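AceL NrdHF-1-1 Intein (Metagenome, PDB 6ZGQ) is a naturally split class 3 intein, here linked into one chain and made splice-inactive, whose family excises itself from a precursor and joins the flanking exteins. Local coordinates at residues A[26-32]-A[44-50]; A[32-38]-A[136-142]. All coordinates share one frame; numbering follows the deposited sequence. Where two conformers were deposited one is given.

Interaction 1: residues A[26-32]-A[44-50]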
# COMPACT_ATOMS: atom_id res chain seq x y z
N ILE A 26 11.88 -6.53 -5.40
CA ILE A 26 12.18 -6.55 -3.96
C ILE A 26 12.61 -7.97 -3.55
O ILE A 26 11.96 -8.94 -3.96
CB ILE A 26 10.96 -6.09 -3.12
CG1 ILE A 26 10.66 -4.60 -3.33
CG2 ILE A 26 11.16 -6.41 -1.63
CD1 ILE A 26 11.64 -3.65 -2.68
N THR A 27 13.72 -8.06 -2.81
CA THR A 27 14.23 -9.31 -2.21
C THR A 27 14.18 -9.17 -0.68
O THR A 27 13.87 -8.08 -0.18
CB THR A 27 15.69 -9.61 -2.62
OG1 THR A 27 16.57 -8.81 -1.83
CG2 THR A 27 15.95 -9.36 -4.10
N LEU A 28 14.51 -10.25 0.03
CA LEU A 28 14.55 -10.28 1.49
C LEU A 28 15.72 -9.42 2.01
O LEU A 28 15.73 -9.05 3.19
CB LEU A 28 14.66 -11.72 2.00
CG LEU A 28 13.62 -12.70 1.42
CD1 LEU A 28 13.89 -14.11 1.92
CD2 LEU A 28 12.21 -12.26 1.77
N GLU A 29 16.68 -9.10 1.13
CA GLU A 29 17.87 -8.29 1.46
C GLU A 29 17.65 -6.78 1.28
O GLU A 29 18.52 -5.99 1.66
CB GLU A 29 19.06 -8.74 0.61
CG GLU A 29 19.50 -10.16 0.89
CD GLU A 29 20.98 -10.37 0.65
OE1 GLU A 29 21.44 -10.09 -0.48
OE2 GLU A 29 21.68 -10.81 1.59
N ASP A 30 16.50 -6.38 0.71
CA ASP A 30 16.16 -4.95 0.55
C ASP A 30 15.74 -4.36 1.90
O ASP A 30 15.25 -5.09 2.76
CB ASP A 30 15.05 -4.75 -0.50
CG ASP A 30 15.56 -4.84 -1.92
OD1 ASP A 30 16.51 -4.13 -2.25
OD2 ASP A 30 15.01 -5.65 -2.69
N GLU A 31 15.95 -3.05 2.06
CA GLU A 31 15.59 -2.30 3.26
C GLU A 31 14.37 -1.42 2.94
O GLU A 31 14.53 -0.31 2.43
CB GLU A 31 16.78 -1.44 3.71
CG GLU A 31 18.03 -2.26 3.98
CD GLU A 31 19.20 -1.40 4.39
OE1 GLU A 31 19.89 -0.86 3.50
OE2 GLU A 31 19.43 -1.27 5.61
N VAL A 32 13.18 -1.93 3.29
CA VAL A 32 11.89 -1.34 2.89
C VAL A 32 11.42 -0.38 3.99
O VAL A 32 11.53 -0.72 5.17
CB VAL A 32 10.83 -2.46 2.68
CG1 VAL A 32 9.44 -1.89 2.43
CG2 VAL A 32 11.24 -3.36 1.52
N TYR A 44 13.26 1.39 8.38
CA TYR A 44 13.66 0.47 7.30
C TYR A 44 13.91 -0.92 7.92
O TYR A 44 14.63 -1.03 8.92
CB TYR A 44 14.89 0.99 6.53
CG TYR A 44 14.68 2.35 5.91
CD1 TYR A 44 14.07 2.49 4.67
CD2 TYR A 44 15.09 3.51 6.56
CE1 TYR A 44 13.87 3.73 4.09
CE2 TYR A 44 14.91 4.76 5.99
CZ TYR A 44 14.30 4.87 4.76
OH TYR A 44 14.10 6.10 4.19
N THR A 45 13.27 -1.94 7.35
CA THR A 45 13.38 -3.35 7.79
C THR A 45 13.45 -4.23 6.54
O THR A 45 13.02 -3.80 5.48
CB THR A 45 12.15 -3.79 8.62
OG1 THR A 45 10.97 -3.57 7.83
CG2 THR A 45 12.03 -3.01 9.93
N ASN A 46 13.99 -5.44 6.69
CA ASN A 46 14.00 -6.44 5.61
C ASN A 46 12.62 -7.10 5.56
O ASN A 46 12.04 -7.40 6.61
CB ASN A 46 15.13 -7.47 5.81
CG ASN A 46 16.49 -6.82 5.86
OD1 ASN A 46 17.05 -6.42 4.84
ND2 ASN A 46 17.03 -6.68 7.06
N PRO A 47 12.05 -7.30 4.35
CA PRO A 47 10.86 -8.14 4.24
C PRO A 47 11.20 -9.56 4.70
O PRO A 47 12.34 -9.99 4.49
CB PRO A 47 10.52 -8.13 2.74
CG PRO A 47 11.37 -7.06 2.12
CD PRO A 47 12.49 -6.74 3.07
N THR A 48 10.24 -10.25 5.32
CA THR A 48 10.39 -11.64 5.78
C THR A 48 9.80 -12.63 4.75
O THR A 48 10.13 -13.81 4.80
CB THR A 48 9.71 -11.86 7.15
OG1 THR A 48 8.32 -11.59 7.03
CG2 THR A 48 10.33 -10.95 8.22
N LYS A 49 8.96 -12.14 3.84
CA LYS A 49 8.57 -12.92 2.65
C LYS A 49 8.11 -12.01 1.51
O LYS A 49 7.60 -10.91 1.77
CB LYS A 49 7.51 -13.98 2.98
CG LYS A 49 6.22 -13.47 3.61
CD LYS A 49 5.11 -14.51 3.60
CE LYS A 49 5.36 -15.64 4.59
NZ LYS A 49 5.28 -15.20 6.01
N THR A 50 8.35 -12.47 0.27
CA THR A 50 7.84 -11.87 -0.97
C THR A 50 6.96 -12.94 -1.65
O THR A 50 7.24 -14.13 -1.49
CB THR A 50 8.98 -11.47 -1.93
OG1 THR A 50 9.66 -12.65 -2.34
CG2 THR A 50 9.97 -10.53 -1.25
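Pro47 is the apolar centre of this contact, its CG lying 3.8 Å from Ile26 CG2 and, in the Val32 conformer described, equally near Val32 CG2. Both side chains cross the proline at about a right angle, each touching it with its CG2 methyl. Leu28 comes from the type I beta turn Thr27–Asp30 and lays CD2 along the backbone of 47–49, 3.5 Å from Pro47 O and 3.8 Å from Lys49 CA. At the other end Val32 and Thr45 form an antiparallel hydrogen-bonded pair of the hairpin 32-35/42-45: Val32 N to Thr45 O is 2.9 Å (156° at the hydrogen) and Thr45 N to Val32 O is 3.0 Å. The Tyr44 ring lies obliquely beside the backbone of Glu31, with CD1 3.6 Å from Glu31 O. Within the turn, Asp30 OD2 accepts from Thr27 N at 2.7 Å, while its OD1 is salt-bridged to Lys21; Thr27 OG1 accepts from Glu29 N, an ST turn on the way into the hairpin. Polar pairing thus fixes the register at Val32 and the shape of the turn. Against Pro47, Ile26 and Val32 supply the apolar contact, whereas the turn sets carbonyl oxygens against the ring's CG–CD edge, Asp30 O being 3.2 Å from Pro47 CD.

Interaction 2: residues A[32-38]-A[136-142]; sequences VLQFDMN and VPGKSFV
Gln34 reaches across to the turn Val136–Lys139, where its OE1 accepts from Gly138 N at 2.9 Å and also pairs with Thr45 OG1. The Gly138 donor stands above the amide carbonyl plane, with a C=O...N angle of 110°. With CG between the backbone N and the carbonyl carbon (chi1 72°) and the chain extended beyond, the amide extends over Gly138; a beta carbon there would clash with Gln34 NE2. OE1 also packs on Val136 CB (3.6 Å) and Pro137 CD (3.5 Å). Shortening Gln34 to an alanine is likely to leave Gly138 N and Thr45 OG1 without this acceptor and open a gap beside Val136 and Pro137. The packing is tight along the strands too. Phe35 N gives a nearly straight bond to Ser140 O (2.9 Å), and Ser140 OG donates to Phe35 O at 2.6 Å while lying at the edge of the Phe35 ring, in its plane. Beyond them Val142 N meets Leu33 O, and Leu33 CD2 lies alongside Val142 CG2 at 3.6 Å, the two side chains pointing the same way. Met37 N makes a weak bond to Gly138 O (3.4 Å), though its side chain is buried; partly exposed Lys139 and exposed Asn38 form the solvent side. A single backbone bridge, Gln34 with Phe141, with short strand axes at 129°, joins hairpin 32-35/42-45 to strand 140-144 of the larger sheet, within the all-beta HINT fold expected of an intein.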
# COMPACT_ATOMS: atom_id res chain seq x y z
N VAL A 32 13.18 -1.93 3.29
CA VAL A 32 11.89 -1.34 2.89
C VAL A 32 11.42 -0.38 3.99
O VAL A 32 11.53 -0.72 5.17
CB VAL A 32 10.83 -2.46 2.68
CG1 VAL A 32 9.44 -1.89 2.43
CG2 VAL A 32 11.24 -3.36 1.52
N LEU A 33 10.91 0.79 3.59
CA LEU A 33 10.31 1.74 4.53
C LEU A 33 8.97 1.17 5.01
O LEU A 33 8.01 1.13 4.23
CB LEU A 33 10.10 3.12 3.88
CG LEU A 33 9.61 4.23 4.81
CD1 LEU A 33 10.57 4.43 5.97
CD2 LEU A 33 9.40 5.53 4.05
N GLN A 34 8.95 0.68 6.25
CA GLN A 34 7.73 0.15 6.88
C GLN A 34 7.13 1.24 7.76
O GLN A 34 7.82 2.21 8.09
CB GLN A 34 8.01 -1.14 7.68
CG GLN A 34 8.78 -0.96 8.98
CD GLN A 34 8.51 -2.09 9.95
OE1 GLN A 34 8.36 -3.24 9.55
NE2 GLN A 34 8.43 -1.77 11.23
N PHE A 35 5.84 1.08 8.07
CA PHE A 35 5.07 1.92 8.99
C PHE A 35 4.47 0.98 10.04
O PHE A 35 3.71 0.06 9.69
CB PHE A 35 3.98 2.68 8.21
CG PHE A 35 3.12 3.59 9.04
CD1 PHE A 35 3.60 4.80 9.52
CD2 PHE A 35 1.79 3.27 9.29
CE1 PHE A 35 2.80 5.65 10.26
CE2 PHE A 35 0.98 4.11 10.03
CZ PHE A 35 1.48 5.30 10.52
N ASP A 36 4.84 1.18 11.31
CA ASP A 36 4.36 0.32 12.41
C ASP A 36 2.94 0.77 12.78
O ASP A 36 2.75 1.93 13.15
CB ASP A 36 5.31 0.38 13.60
CG ASP A 36 4.91 -0.57 14.70
OD1 ASP A 36 3.97 -0.23 15.45
OD2 ASP A 36 5.50 -1.67 14.78
N MET A 37 1.96 -0.14 12.64
CA MET A 37 0.54 0.17 12.85
C MET A 37 0.24 0.50 14.32
O MET A 37 -0.68 1.28 14.59
CB MET A 37 -0.35 -0.99 12.39
CG MET A 37 -0.43 -1.15 10.89
SD MET A 37 -1.35 -2.63 10.45
CE MET A 37 -3.03 -2.09 10.78
N ASN A 38 1.02 -0.09 15.24
CA ASN A 38 0.83 0.09 16.69
C ASN A 38 1.44 1.42 17.19
O ASN A 38 0.83 2.07 18.05
CB ASN A 38 1.42 -1.09 17.49
CG ASN A 38 0.73 -2.41 17.17
OD1 ASN A 38 -0.46 -2.46 16.90
ND2 ASN A 38 1.50 -3.50 17.21
N VAL A 136 6.30 -7.42 6.27
CA VAL A 136 7.23 -6.67 7.15
C VAL A 136 6.68 -6.67 8.58
O VAL A 136 5.47 -6.69 8.77
CB VAL A 136 7.46 -5.22 6.65
CG1 VAL A 136 8.37 -5.20 5.43
CG2 VAL A 136 6.15 -4.51 6.34
N PRO A 137 7.56 -6.67 9.60
CA PRO A 137 7.13 -6.69 11.01
C PRO A 137 6.03 -5.67 11.39
O PRO A 137 5.14 -6.00 12.17
CB PRO A 137 8.42 -6.37 11.76
CG PRO A 137 9.49 -6.94 10.90
CD PRO A 137 9.03 -6.70 9.49
N GLY A 138 6.12 -4.45 10.85
CA GLY A 138 5.17 -3.37 11.15
C GLY A 138 3.81 -3.57 10.50
O GLY A 138 2.87 -2.84 10.84
N LYS A 139 3.72 -4.53 9.57
CA LYS A 139 2.48 -4.99 8.90
C LYS A 139 1.98 -4.01 7.84
O LYS A 139 0.88 -4.20 7.31
CB LYS A 139 1.36 -5.27 9.92
CG LYS A 139 1.67 -6.31 10.99
CD LYS A 139 0.47 -6.62 11.88
CE LYS A 139 0.02 -5.45 12.75
NZ LYS A 139 0.97 -5.13 13.85
N SER A 140 2.78 -2.98 7.53
CA SER A 140 2.49 -2.02 6.44
C SER A 140 3.78 -1.35 5.98
O SER A 140 4.73 -1.27 6.77
CB SER A 140 1.46 -0.98 6.90
OG SER A 140 2.06 0.05 7.66
N PHE A 141 3.82 -0.89 4.72
CA PHE A 141 5.01 -0.26 4.12
C PHE A 141 4.60 0.82 3.12
O PHE A 141 3.41 0.94 2.80
CB PHE A 141 5.95 -1.32 3.50
CG PHE A 141 5.29 -2.17 2.44
CD1 PHE A 141 5.23 -1.74 1.12
CD2 PHE A 141 4.75 -3.41 2.76
CE1 PHE A 141 4.63 -2.52 0.15
CE2 PHE A 141 4.15 -4.19 1.79
CZ PHE A 141 4.08 -3.74 0.49
N VAL A 142 5.57 1.63 2.67
CA VAL A 142 5.33 2.81 1.83
C VAL A 142 5.54 2.44 0.36
O VAL A 142 6.57 1.83 0.02
CB VAL A 142 6.24 4.01 2.27
CG1 VAL A 142 6.02 5.25 1.41
CG2 VAL A 142 5.98 4.36 3.73

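In the fold
Val32 belongs to both contacts, whose centres are 11 Å apart: in the conformer described, its CG2 serves interaction 1 and its CG1 packs on Phe141 CB in interaction 2. A second connection is polar, since Thr45 OG1 lies 3.1 Å from Gln34 OE1, a probable hydrogen bond, so the amide oxygen that accepts from Gly138 also faces strand 42-45. Val136 CG1 adds packing, 4.0 Å from Pro47 CA. Strands 32-35 and 42-45 follow each other in the chain as an antiparallel pair; interaction 1 covers its end near Val32, and interaction 2 joins it to strand 140-144 of the larger sheet. Strand 13-15 touches both contacts through Val14.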